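Long-range contact in ribosome-inactivating protein 3 (Zea mays, PDB 2PQG), which belongs to the plant ribosome-inactivating proteins, a family named for shutting down ribosomes: residues G124-M128 with G200-Q204. Numbering follows the deposited sequence.
Sequences GRAEM and GFNSQ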
loop_
_atom_site.group_PDB
_atom_site.type_symbol
_atom_site.label_atom_id
_atom_site.label_comp_id
_atom_site.label_asym_id
_atom_site.label_seq_id
_atom_site.Cartn_x
_atom_site.Cartn_y
_atom_site.Cartn_z
ATOM N N GLY A 124 4.357 -11.585 2.631
ATOM C CA GLY A 124 4.157 -12.980 2.294
ATOM C C GLY A 124 2.664 -13.285 2.357
ATOM O O GLY A 124 1.852 -12.446 2.768
ATOM N N ARG A 125 2.284 -14.479 1.919
ATOM C CA ARG A 125 0.881 -14.877 1.907
ATOM C C ARG A 125 0.397 -15.048 3.341
ATOM O O ARG A 125 -0.664 -14.537 3.709
ATOM C CB ARG A 125 0.710 -16.181 1.123
ATOM C CG ARG A 125 -0.724 -16.632 0.971
ATOM C CD ARG A 125 -0.777 -18.052 0.444
ATOM N NE ARG A 125 -0.244 -18.168 -0.912
ATOM C CZ ARG A 125 -0.855 -17.707 -2.000
ATOM N NH1 ARG A 125 -0.288 -17.865 -3.188
ATOM N NH2 ARG A 125 -2.031 -17.095 -1.908
ATOM N N ALA A 126 1.183 -15.750 4.154
ATOM C CA ALA A 126 0.806 -15.958 5.550
ATOM C C ALA A 126 0.659 -14.606 6.250
ATOM O O ALA A 126 -0.241 -14.415 7.072
ATOM C CB ALA A 126 1.850 -16.812 6.261
ATOM N N GLU A 127 1.555 -13.679 5.916
ATOM C CA GLU A 127 1.546 -12.332 6.478
ATOM C C GLU A 127 0.288 -11.587 6.046
ATOM O O GLU A 127 -0.268 -10.803 6.813
ATOM C CB GLU A 127 2.773 -11.549 6.003
ATOM C CG GLU A 127 4.122 -12.087 6.471
ATOM C CD GLU A 127 4.401 -11.789 7.936
ATOM O OE1 GLU A 127 3.704 -10.925 8.523
ATOM O OE2 GLU A 127 5.335 -12.417 8.493
ATOM N N MET A 128 -0.154 -11.821 4.812
ATOM C CA MET A 128 -1.359 -11.171 4.304
ATOM C C MET A 128 -2.623 -11.818 4.894
ATOM O O MET A 128 -3.639 -11.148 5.097
ATOM C CB MET A 128 -1.405 -11.248 2.777
ATOM C CG MET A 128 -2.545 -10.448 2.169
ATOM S SD MET A 128 -2.620 -10.569 0.361
ATOM C CE MET A 128 -1.343 -9.445 -0.150
ATOM N N GLY A 200 8.996 -14.410 -2.983
ATOM C CA GLY A 200 8.980 -15.008 -1.660
ATOM C C GLY A 200 7.609 -15.093 -1.020
ATOM O O GLY A 200 7.489 -15.325 0.181
ATOM N N PHE A 201 6.566 -14.931 -1.823
ATOM C CA PHE A 201 5.205 -14.954 -1.304
ATOM C C PHE A 201 4.796 -16.187 -0.501
ATOM O O PHE A 201 3.961 -16.087 0.397
ATOM C CB PHE A 201 4.216 -14.746 -2.444
ATOM C CG PHE A 201 2.865 -14.270 -1.990
ATOM C CD1 PHE A 201 1.739 -15.083 -2.118
ATOM C CD2 PHE A 201 2.716 -12.999 -1.454
ATOM C CE1 PHE A 201 0.497 -14.635 -1.722
ATOM C CE2 PHE A 201 1.466 -12.543 -1.051
ATOM C CZ PHE A 201 0.357 -13.362 -1.189
ATOM N N ASN A 202 5.365 -17.344 -0.819
ATOM C CA ASN A 202 5.024 -18.563 -0.093
ATOM C C ASN A 202 6.185 -19.081 0.741
ATOM O O ASN A 202 6.142 -20.211 1.216
ATOM C CB ASN A 202 4.591 -19.666 -1.061
ATOM C CG ASN A 202 3.474 -19.232 -1.981
ATOM O OD1 ASN A 202 2.414 -18.811 -1.531
ATOM N ND2 ASN A 202 3.704 -19.340 -3.283
ATOM N N SER A 203 7.230 -18.276 0.911
ATOM C CA SER A 203 8.365 -18.733 1.700
ATOM C C SER A 203 7.925 -18.813 3.153
ATOM O O SER A 203 7.080 -18.040 3.611
ATOM C CB SER A 203 9.573 -17.801 1.543
ATOM O OG SER A 203 9.281 -16.494 1.988
ATOM N N GLN A 204 8.503 -19.764 3.873
ATOM C CA GLN A 204 8.147 -19.985 5.258
ATOM C C GLN A 204 8.474 -18.867 6.241
ATOM O O GLN A 204 7.864 -18.788 7.304
ATOM C CB GLN A 204 8.786 -21.282 5.735
ATOM C CG GLN A 204 8.382 -21.665 7.135
ATOM C CD GLN A 204 8.945 -22.998 7.544
ATOM O OE1 GLN A 204 10.156 -23.214 7.485
ATOM N NE2 GLN A 204 8.073 -23.910 7.961
#
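Arg-125, in the first turn of helix 125-135, wraps round Phe-201 and meets the turn that follows helix 191-199 at both its backbone and its side chain. At the backbone, Arg-125 N donates to Phe-201 O at 2.8 Å; Gly-124 is the N-cap, and this bond occupies an N-H of the first helical turn. Farther out, Arg-125 NE donates to Asn-202 OD1 at 2.8 Å, with an N-H...O angle of 157°, and NH1 adds a weak bond to the same oxygen. OD1 lies at the edge of the guanidinium, close to its plane, and the amide plane is only 9° from that of the guanidinium. The arginine chain is extended as far as CD, then bent at chi3 (-65°), which turns the charged group back past the phenyl ring. The ring stands almost perpendicular to the guanidinium, presenting Phe-201 CE1 to the latter's face, 3.4 Å from Arg-125 CZ; this is edge-to-face, not a parallel stack. One face of the ring covers the helix start, with Arg-125 N over its centre, while Met-128 CE reaches the ring edge, 4.3 Å from Phe-201 CE2. The type I turn Gly-200 to Ser-203 is closed by Ser-203 N to Gly-200 O, and Ser-203 OG donates to the same oxygen. Phe-6 of strand 2-7 touches Arg-125, Met-128 and Phe-201, tying the contact to the sheet. NH2 and NH1 also bond to Val-8 O and Tyr-13 O; these oxygens and OD1 probably compensate the buried charge and, with CE1 over one face, would restrict the guanidinium's rotation.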